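Local coordinates for protein 5-carboxyvanillate decarboxylase (PDB 4L6D) that probably removes a carboxyl group from 5-carboxyvanillate, as a manganese-binding decarboxylase with the amidohydrolase fold, at residues Asn192-Ile195 with Trp196-Ile200; Pro178-Gln181 with Ile182-Ala185; Leu31-Ile34 with Leu35-Val39; Ser203-Ala206 with Val207-Leu211. All blocks are in the same frame, centred on the assembly; numbering follows the deposited sequence.

Contact 1. Residues Asn192-Ile195 with Trp196-Ile200. With VNL (4-hydroxy-3-methoxybenzoate), chain J.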
loop_
_atom_site.group_PDB
_atom_site.type_symbol
_atom_site.label_atom_id
_atom_site.label_comp_id
_atom_site.label_asym_id
_atom_site.label_seq_id
_atom_site.Cartn_x
_atom_site.Cartn_y
_atom_site.Cartn_z
ATOM N N ASN A 192 3.874 3.546 -12.953
ATOM C CA ASN A 192 5.057 4.238 -12.446
ATOM C C ASN A 192 4.704 5.457 -11.606
ATOM O O ASN A 192 5.479 5.881 -10.753
ATOM C CB ASN A 192 5.956 4.686 -13.607
ATOM C CG ASN A 192 5.360 5.851 -14.408
ATOM O OD1 ASN A 192 5.617 7.027 -14.115
ATOM N ND2 ASN A 192 4.561 5.524 -15.413
ATOM N N SER A 193 3.523 6.014 -11.857
ATOM C CA SER A 193 3.187 7.364 -11.425
ATOM C C SER A 193 2.225 7.359 -10.229
ATOM O O SER A 193 2.199 6.417 -9.426
ATOM C CB SER A 193 2.596 8.117 -12.638
ATOM O OG SER A 193 2.403 9.500 -12.386
ATOM N N ALA A 194 1.431 8.419 -10.128
ATOM C CA ALA A 194 0.547 8.645 -8.993
ATOM C C ALA A 194 -0.525 7.572 -8.797
ATOM O O ALA A 194 -0.979 7.349 -7.662
ATOM C CB ALA A 194 -0.100 10.023 -9.117
ATOM N N ILE A 195 -0.927 6.901 -9.878
ATOM C CA ILE A 195 -2.001 5.924 -9.784
ATOM C C ILE A 195 -1.644 4.750 -8.871
ATOM O O ILE A 195 -2.542 4.126 -8.299
ATOM C CB ILE A 195 -2.454 5.441 -11.180
ATOM C CG1 ILE A 195 -3.815 4.735 -11.094
ATOM C CG2 ILE A 195 -1.394 4.543 -11.809
ATOM C CD1 ILE A 195 -4.404 4.423 -12.446
ATOM N N TRP A 196 -0.357 4.419 -8.744
ATOM C CA TRP A 196 0.002 3.308 -7.848
ATOM C C TRP A 196 1.442 3.330 -7.333
ATOM O O TRP A 196 1.682 3.248 -6.129
ATOM C CB TRP A 196 -0.311 1.947 -8.506
ATOM C CG TRP A 196 -0.312 0.832 -7.494
ATOM C CD1 TRP A 196 0.544 -0.235 -7.432
ATOM C CD2 TRP A 196 -1.197 0.703 -6.367
ATOM N NE1 TRP A 196 0.244 -1.020 -6.334
ATOM C CE2 TRP A 196 -0.821 -0.469 -5.671
ATOM C CE3 TRP A 196 -2.264 1.471 -5.877
ATOM C CZ2 TRP A 196 -1.472 -0.892 -4.513
ATOM C CZ3 TRP A 196 -2.921 1.039 -4.725
ATOM C CH2 TRP A 196 -2.519 -0.128 -4.060
ATOM N N GLY A 197 2.392 3.439 -8.246
ATOM C CA GLY A 197 3.801 3.390 -7.877
ATOM C C GLY A 197 4.227 4.419 -6.842
ATOM O O GLY A 197 4.996 4.108 -5.922
ATOM N N TYR A 198 3.753 5.655 -6.990
ATOM C CA TYR A 198 4.135 6.704 -6.041
ATOM C C TYR A 198 3.846 6.306 -4.586
ATOM O O TYR A 198 4.672 6.509 -3.703
ATOM C CB TYR A 198 3.424 8.023 -6.373
ATOM C CG TYR A 198 4.097 8.833 -7.462
ATOM C CD1 TYR A 198 5.112 8.289 -8.255
ATOM C CD2 TYR A 198 3.726 10.154 -7.681
ATOM C CE1 TYR A 198 5.744 9.056 -9.250
ATOM C CE2 TYR A 198 4.331 10.920 -8.669
ATOM C CZ TYR A 198 5.340 10.365 -9.444
ATOM O OH TYR A 198 5.949 11.144 -10.406
ATOM N N GLY A 199 2.665 5.749 -4.340
ATOM C CA GLY A 199 2.265 5.374 -2.993
ATOM C C GLY A 199 3.042 4.196 -2.448
ATOM O O GLY A 199 3.395 4.171 -1.267
ATOM N N ILE A 200 3.307 3.213 -3.295
ATOM C CA ILE A 200 4.065 2.045 -2.857
ATOM C C ILE A 200 5.512 2.414 -2.518
ATOM O O ILE A 200 6.039 2.018 -1.472
ATOM C CB ILE A 200 4.040 0.935 -3.915
ATOM C CG1 ILE A 200 2.602 0.494 -4.222
ATOM C CG2 ILE A 200 4.884 -0.243 -3.448
ATOM C CD1 ILE A 200 1.827 0.042 -2.991
HETATM C C1 VNL J . 2.245 13.931 -10.892
HETATM C CO1 VNL J . 1.304 14.133 -9.874
HETATM C CO2 VNL J . 3.601 14.266 -10.710
HETATM C CM1 VNL J . 1.701 14.688 -8.643
HETATM C CM2 VNL J . 4.018 14.803 -9.494
HETATM O OM VNL J . 5.314 15.159 -9.224
HETATM C CZ VNL J . 3.036 15.028 -8.429
HETATM C CC VNL J . 1.791 13.374 -12.216
HETATM C CV VNL J . 6.342 14.959 -10.212
HETATM O O1 VNL J . 0.565 13.345 -12.512
HETATM O O2 VNL J . 2.663 13.002 -13.037
HETATM O O3 VNL J . 3.440 15.852 -7.416
HETATM O O HOH W 1 4.415 11.111 -12.643
HETATM O O HOH W 2 -0.128 6.379 -5.318
#
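With CG of Y198 anti to its carbonyl carbon (chi1 -82°), the phenol ring is folded back over the S193 backbone, while S193 turns its OG opposite its own N (chi1 -172°), toward the ligand side. The S193 CA meets the ring in a CH-pi contact, 4.0 Å from the Y198 centroid, and S193 C and A194 N lie over the same face, offset toward the rim. The Y198 edge is set against the vanillate ring face, CE2 of Y198 4.0 Å from VNL CM2. The S193 and Y198 hydroxyls reach the carboxylate through one water, 2.6 Å from S193 OG and 2.7 Å from Y198 OH, which donates to VNL O2. This is a loop-to-helix junction in the active site of the amidohydrolase barrel: a type I turn, S193 to W196, runs into helix 197-211 with W196 as N-cap. S193 O accepts from Y198 N at 3.0 Å, nearly straight (170°) though well above the carbonyl plane, and weakly from W196 N. Replacing Y198 by an alanine would probably leave the water without one of its partners and uncover the S193 backbone and one face of vanillate. The W196 indole points to the second subunit, where NE1 bonds to T204 and the ring meets W235 edge-to-face. A second water, 2.7 Å from A194 O, donates to that carbonyl and accepts weakly from G199 N.

Contact 2. Residues Pro178-Gln181 with Ile182-Ala185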
loop_
_atom_site.group_PDB
_atom_site.type_symbol
_atom_site.label_atom_id
_atom_site.label_comp_id
_atom_site.label_asym_id
_atom_site.label_seq_id
_atom_site.Cartn_x
_atom_site.Cartn_y
_atom_site.Cartn_z
ATOM N N PRO A 178 8.851 4.460 -8.161
ATOM C CA PRO A 178 9.501 3.287 -7.571
ATOM C C PRO A 178 10.988 3.166 -7.918
ATOM O O PRO A 178 11.372 3.275 -9.085
ATOM C CB PRO A 178 8.713 2.136 -8.180
ATOM C CG PRO A 178 7.301 2.701 -8.242
ATOM C CD PRO A 178 7.465 4.164 -8.577
ATOM N N SER A 179 11.806 2.931 -6.895
ATOM C CA SER A 179 13.249 2.764 -7.070
ATOM C C SER A 179 13.566 1.499 -7.845
ATOM O O SER A 179 12.686 0.679 -8.128
ATOM C CB SER A 179 13.947 2.673 -5.712
ATOM O OG SER A 179 13.779 1.373 -5.159
ATOM N N LYS A 180 14.844 1.316 -8.153
ATOM C CA LYS A 180 15.273 0.145 -8.911
ATOM C C LYS A 180 15.045 -1.147 -8.131
ATOM O O LYS A 180 14.997 -2.229 -8.716
ATOM C CB LYS A 180 16.735 0.276 -9.358
ATOM C CG LYS A 180 16.975 1.332 -10.427
ATOM C CD LYS A 180 18.448 1.421 -10.802
ATOM C CE LYS A 180 18.637 2.484 -11.874
ATOM N NZ LYS A 180 20.000 2.458 -12.458
ATOM N N GLN A 181 14.874 -1.037 -6.819
ATOM C CA GLN A 181 14.599 -2.211 -6.007
ATOM C C GLN A 181 13.244 -2.809 -6.347
ATOM O O GLN A 181 13.036 -4.014 -6.183
ATOM C CB GLN A 181 14.636 -1.848 -4.525
ATOM C CG GLN A 181 15.993 -1.306 -4.078
ATOM C CD GLN A 181 16.178 -1.393 -2.576
ATOM O OE1 GLN A 181 15.782 -2.378 -1.948
ATOM N NE2 GLN A 181 16.793 -0.373 -1.993
ATOM N N ILE A 182 12.318 -1.970 -6.809
ATOM C CA ILE A 182 10.937 -2.413 -7.002
ATOM C C ILE A 182 10.332 -2.053 -8.364
ATOM O O ILE A 182 9.195 -2.433 -8.649
ATOM C CB ILE A 182 10.001 -1.879 -5.886
ATOM C CG1 ILE A 182 10.079 -0.346 -5.798
ATOM C CG2 ILE A 182 10.366 -2.503 -4.551
ATOM C CD1 ILE A 182 8.926 0.295 -5.019
ATOM N N ASP A 183 11.069 -1.341 -9.213
ATOM C CA ASP A 183 10.436 -0.781 -10.409
ATOM C C ASP A 183 9.943 -1.763 -11.473
ATOM O O ASP A 183 9.104 -1.395 -12.287
ATOM C CB ASP A 183 11.281 0.339 -11.050
ATOM C CG ASP A 183 12.620 -0.145 -11.583
ATOM O OD1 ASP A 183 12.812 -1.351 -11.819
ATOM O OD2 ASP A 183 13.499 0.713 -11.778
ATOM N N ARG A 184 10.445 -2.999 -11.471
ATOM C CA ARG A 184 10.053 -3.984 -12.482
ATOM C C ARG A 184 8.534 -4.180 -12.551
ATOM O O ARG A 184 7.982 -4.406 -13.631
ATOM C CB ARG A 184 10.740 -5.329 -12.220
ATOM C CG ARG A 184 12.168 -5.433 -12.734
ATOM C CD ARG A 184 12.817 -6.763 -12.313
ATOM N NE ARG A 184 11.989 -7.926 -12.645
ATOM C CZ ARG A 184 12.198 -9.157 -12.178
ATOM N NH1 ARG A 184 13.211 -9.394 -11.353
ATOM N NH2 ARG A 184 11.393 -10.154 -12.528
ATOM N N ALA A 185 7.871 -4.077 -11.402
ATOM C CA ALA A 185 6.424 -4.303 -11.317
ATOM C C ALA A 185 5.575 -3.088 -11.679
ATOM O O ALA A 185 4.336 -3.156 -11.660
ATOM C CB ALA A 185 6.045 -4.799 -9.926
HETATM O O HOH W 3 13.567 3.201 -10.757
HETATM O O HOH W 4 12.722 -4.231 -9.650
HETATM O O HOH W 5 15.256 -2.446 -11.472
#
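I182 lays its CG1-CD1 arm against the P178 ring, CD1 3.7 Å from P178 CB. Its chi1 of 56° sets CG1 between the backbone N and the carbonyl carbon, a placement that also brings CG1 close to S179 O. On the polar side D183 turns back over the same bend: its CB sits 3.3 Å from S179 O and its OD2 3.4 Å from K180 CA. S179 O takes two backbone donors, I182 N at 3.0 Å and, weakly because the angle is poor, D183 N. The K180 chain leaves alongside D183 in the same direction, but NZ stops 6.8 Å from OD2, too far for a salt bridge. Waters close the turn instead. One donates both to K180 O and to D183 OD1, at 2.7 Å from the latter; another links K180 O to R184 N, donating to the first and accepting from the second. A third lies between P178 O and D183 OD2. S179 OG accepts from Q181 N at 3.1 Å and is tied outward to Y151 OH, while Q181 NE2 bonds to D149 O. Q181 and I182 both pack on A185 of the second subunit, which places the bend at the dimer interface. The S179 hydroxyl bonded to the amide two residues on defines an ST turn, here leading into a 3-10 segment within the long barrel loop that joins strand 171-174 to helix 197-211.

Contact 3. Residues Leu31-Ile34 with Leu35-Val39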
loop_
_atom_site.group_PDB
_atom_site.type_symbol
_atom_site.label_atom_id
_atom_site.label_comp_id
_atom_site.label_asym_id
_atom_site.label_seq_id
_atom_site.Cartn_x
_atom_site.Cartn_y
_atom_site.Cartn_z
ATOM N N LEU A 31 13.130 4.763 -13.088
ATOM C CA LEU A 31 11.744 4.802 -13.535
ATOM C C LEU A 31 11.212 6.236 -13.609
ATOM O O LEU A 31 10.233 6.498 -14.303
ATOM C CB LEU A 31 10.853 3.922 -12.650
ATOM C CG LEU A 31 9.432 3.632 -13.146
ATOM C CD1 LEU A 31 9.431 2.806 -14.411
ATOM C CD2 LEU A 31 8.669 2.911 -12.053
ATOM N N ASP A 32 11.868 7.172 -12.922
ATOM C CA ASP A 32 11.487 8.578 -13.046
ATOM C C ASP A 32 11.716 9.135 -14.439
ATOM O O ASP A 32 11.206 10.203 -14.753
ATOM C CB ASP A 32 12.210 9.452 -12.029
ATOM C CG ASP A 32 11.690 9.242 -10.638
ATOM O OD1 ASP A 32 10.558 9.697 -10.341
ATOM O OD2 ASP A 32 12.394 8.595 -9.847
ATOM N N MET A 33 12.490 8.439 -15.267
ATOM C CA MET A 33 12.719 8.909 -16.638
ATOM C C MET A 33 11.439 8.981 -17.468
ATOM O O MET A 33 11.393 9.716 -18.452
ATOM C CB MET A 33 13.794 8.080 -17.351
ATOM C CG MET A 33 15.193 8.285 -16.762
ATOM S SD MET A 33 15.858 9.953 -16.980
ATOM C CE MET A 33 16.312 9.885 -18.715
ATOM N N ILE A 34 10.402 8.237 -17.072
ATOM C CA ILE A 34 9.117 8.338 -17.756
ATOM C C ILE A 34 8.548 9.750 -17.573
ATOM O O ILE A 34 8.285 10.443 -18.555
ATOM C CB ILE A 34 8.117 7.250 -17.285
ATOM C CG1 ILE A 34 8.638 5.859 -17.660
ATOM C CG2 ILE A 34 6.746 7.489 -17.896
ATOM C CD1 ILE A 34 7.792 4.694 -17.133
ATOM N N LEU A 35 8.383 10.175 -16.323
ATOM C CA LEU A 35 7.992 11.551 -16.012
ATOM C C LEU A 35 8.941 12.563 -16.653
ATOM O O LEU A 35 8.507 13.541 -17.270
ATOM C CB LEU A 35 8.005 11.768 -14.495
ATOM C CG LEU A 35 7.931 13.217 -14.016
ATOM C CD1 LEU A 35 6.540 13.760 -14.249
ATOM C CD2 LEU A 35 8.326 13.320 -12.551
ATOM N N VAL A 36 10.246 12.337 -16.501
ATOM C CA VAL A 36 11.216 13.342 -16.925
ATOM C C VAL A 36 11.154 13.565 -18.441
ATOM O O VAL A 36 11.174 14.702 -18.907
ATOM C CB VAL A 36 12.637 13.017 -16.421
ATOM C CG1 VAL A 36 13.666 13.929 -17.065
ATOM C CG2 VAL A 36 12.683 13.153 -14.897
ATOM N N ARG A 37 11.019 12.490 -19.210
ATOM C CA ARG A 37 10.841 12.644 -20.652
ATOM C C ARG A 37 9.493 13.274 -21.014
ATOM O O ARG A 37 9.429 14.100 -21.936
ATOM C CB ARG A 37 11.041 11.315 -21.374
ATOM C CG ARG A 37 12.484 10.840 -21.358
ATOM C CD ARG A 37 12.653 9.635 -22.266
ATOM N NE ARG A 37 13.669 8.705 -21.775
ATOM C CZ ARG A 37 13.397 7.577 -21.123
ATOM N NH1 ARG A 37 12.140 7.225 -20.882
ATOM N NH2 ARG A 37 14.388 6.793 -20.721
ATOM N N ASP A 38 8.429 12.910 -20.292
ATOM C CA ASP A 38 7.103 13.443 -20.595
ATOM C C ASP A 38 7.027 14.946 -20.364
ATOM O O ASP A 38 6.329 15.654 -21.083
ATOM C CB ASP A 38 6.021 12.754 -19.758
ATOM C CG ASP A 38 5.627 11.394 -20.307
ATOM O OD1 ASP A 38 6.070 11.034 -21.419
ATOM O OD2 ASP A 38 4.869 10.682 -19.608
ATOM N N VAL A 39 7.745 15.431 -19.359
ATOM C CA VAL A 39 7.657 16.838 -18.986
ATOM C C VAL A 39 8.849 17.672 -19.474
ATOM O O VAL A 39 8.662 18.771 -19.994
ATOM C CB VAL A 39 7.489 16.990 -17.455
ATOM C CG1 VAL A 39 7.627 18.459 -17.009
ATOM C CG2 VAL A 39 6.145 16.434 -17.026
HETATM O O HOH W 6 8.102 8.263 -13.812
HETATM O O HOH W 7 8.168 9.040 -21.130
#
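M33 and R37 cross obliquely on one flank of the helix, the guanidinium lying flat above M33 CB, which is 3.7 Å from R37 NH2. Bends at chi2 and chi3 (-66° and -76°) curl the methionine round so that its CE also comes within 4.2 Å of NH2. The R37 end is exposed, but it lies over a buried M33 and packs closely on it. V36 extends the tight part, laying CG2 3.3 Å from D32 O, and L35 CB closes on the same oxygen; V36 N donates to it at 2.9 Å, in the carbonyl plane. The D32 carboxylate turns elsewhere, to a salt bridge with R176 and a hydrogen bond from the amide of A177. At the start of the turn a water donates to L31 O and accepts from L35 N. The looser part is the partly exposed, water-facing side, where D38 runs side by side with I34, OD2 4.1 Å from I34 CG2. A water 2.9 Å from D38 OD1 donates to it and to I34 O, which also accepts from D38 N. With an alanine at D38 this water would probably lose its carboxylate partner and hold to the helix by I34 O with less support, and the I34 methyl would lose its neighbour. Helix 33-40 lines the vanillate pocket through L35, V39 packs on M49 and I50 of helix 49-54, and the D38 backbone is bonded to R46.

Contact 4. Residues Ser203-Ala206 with Val207-Leu211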
loop_
_atom_site.group_PDB
_atom_site.type_symbol
_atom_site.label_atom_id
_atom_site.label_comp_id
_atom_site.label_asym_id
_atom_site.label_seq_id
_atom_site.Cartn_x
_atom_site.Cartn_y
_atom_site.Cartn_z
ATOM N N SER A 203 5.434 4.940 0.779
ATOM C CA SER A 203 5.036 4.247 1.999
ATOM C C SER A 203 6.091 3.236 2.416
ATOM O O SER A 203 6.374 3.092 3.605
ATOM C CB SER A 203 3.668 3.562 1.865
ATOM O OG SER A 203 3.669 2.587 0.835
ATOM N N THR A 204 6.672 2.525 1.455
ATOM C CA THR A 204 7.697 1.537 1.804
ATOM C C THR A 204 8.931 2.202 2.417
ATOM O O THR A 204 9.492 1.699 3.381
ATOM C CB THR A 204 8.053 0.653 0.602
ATOM O OG1 THR A 204 6.880 -0.069 0.188
ATOM C CG2 THR A 204 9.149 -0.341 0.954
ATOM N N ASN A 205 9.333 3.338 1.858
ATOM C CA ASN A 205 10.411 4.138 2.425
ATOM C C ASN A 205 10.095 4.450 3.892
ATOM O O ASN A 205 10.881 4.148 4.800
ATOM C CB ASN A 205 10.557 5.426 1.602
ATOM C CG ASN A 205 11.902 6.123 1.805
ATOM O OD1 ASN A 205 12.641 5.833 2.741
ATOM N ND2 ASN A 205 12.219 7.053 0.899
ATOM N N ALA A 206 8.910 5.005 4.138
ATOM C CA ALA A 206 8.546 5.383 5.495
ATOM C C ALA A 206 8.467 4.201 6.465
ATOM O O ALA A 206 8.864 4.320 7.636
ATOM C CB ALA A 206 7.237 6.172 5.498
ATOM N N VAL A 207 7.935 3.072 5.999
ATOM C CA VAL A 207 7.875 1.895 6.860
ATOM C C VAL A 207 9.286 1.408 7.223
ATOM O O VAL A 207 9.542 1.042 8.371
ATOM C CB VAL A 207 7.025 0.779 6.218
ATOM C CG1 VAL A 207 7.165 -0.533 6.985
ATOM C CG2 VAL A 207 5.570 1.216 6.170
ATOM N N ARG A 208 10.207 1.427 6.260
ATOM C CA ARG A 208 11.594 1.068 6.541
ATOM C C ARG A 208 12.175 2.016 7.587
ATOM O O ARG A 208 12.885 1.590 8.495
ATOM C CB ARG A 208 12.465 1.111 5.277
ATOM C CG ARG A 208 12.123 0.055 4.230
ATOM C CD ARG A 208 13.036 0.202 2.993
ATOM N NE ARG A 208 14.425 -0.095 3.347
ATOM C CZ ARG A 208 15.011 -1.273 3.172
ATOM N NH1 ARG A 208 14.365 -2.267 2.575
ATOM N NH2 ARG A 208 16.259 -1.457 3.579
ATOM N N MET A 209 11.859 3.303 7.462
ATOM C CA MET A 209 12.357 4.285 8.433
ATOM C C MET A 209 11.882 3.947 9.836
ATOM O O MET A 209 12.673 3.899 10.781
ATOM C CB MET A 209 11.909 5.703 8.060
ATOM C CG MET A 209 12.582 6.252 6.798
ATOM S SD MET A 209 11.776 7.729 6.142
ATOM C CE MET A 209 12.326 8.990 7.290
ATOM N N ILE A 210 10.585 3.684 9.970
ATOM C CA ILE A 210 10.039 3.344 11.273
ATOM C C ILE A 210 10.638 2.053 11.829
ATOM O O ILE A 210 11.123 2.025 12.962
ATOM C CB ILE A 210 8.510 3.231 11.203
ATOM C CG1 ILE A 210 7.901 4.607 10.907
ATOM C CG2 ILE A 210 7.938 2.672 12.497
ATOM C CD1 ILE A 210 6.425 4.559 10.575
ATOM N N LEU A 211 10.594 0.981 11.044
ATOM C CA LEU A 211 11.039 -0.318 11.537
ATOM C C LEU A 211 12.532 -0.384 11.837
ATOM O O LEU A 211 12.960 -1.183 12.670
ATOM C CB LEU A 211 10.640 -1.446 10.573
ATOM C CG LEU A 211 9.131 -1.685 10.447
ATOM C CD1 LEU A 211 8.865 -2.831 9.480
ATOM C CD2 LEU A 211 8.480 -1.961 11.799
#
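The N205 amide has the M209 thioether to one side of its plane, nearest its oxygen: SD is 4.0 Å from OD1, and the two chains slant across each other. With CG anti to the backbone N (chi1 -162°), the amide is brought back alongside M209, where OD1 accepts from Y152 N and ND2 is bonded to S145 OG, two bonds that hold it from turning. The R208 guanidinium is gripped by charge as well: by D153 at NE, by D188 of the second subunit at NH2, and weakly by A185 O of that subunit at NH1. Its chain touches this turn through its carbons, CG 3.2 Å from T204 O and CD over the T204 methyl. Each carbonyl of the turn is bonded by the amide four residues on and flanked by that residue's side chain: V207 CG2 at 3.3 Å from S203 O, M209 CG at 3.4 Å from N205 O, I210 CG1 at 3.4 Å from A206 O. The amide bonds are regular, V207 N to S203 O at 2.9 Å for one. T204 OG1 bonds to I200 O. In this last part of helix 197-211, A206 and I210 face F267 of strand 267-270 and M209 meets helix 214-217, while V207 and R208 pack against W196 and M191 of the second subunit.

Along the chain come contacts 3, 2, 1 and 4. Contact 3 lies on helix 33-40 and the turn before it; contact 2 in the loop after strand 171-174, and contact 1 spans that loop's end and the start of helix 197-211, whose last turns hold contact 4. Contacts 1, 2 and 3 touch one another, centres about 11 to 15 Å apart: P178 packs on N192 and G197, and L31 reaches N192, P178 and D183. Contact 4 lies about 25 Å from contact 3, centre to centre. Contacts 1 and 3 supply the vanillate pocket; contacts 1, 2 and 4 meet the second subunit, so helix 197-211 lies along the dimer interface, with its first turn also reaching the active site.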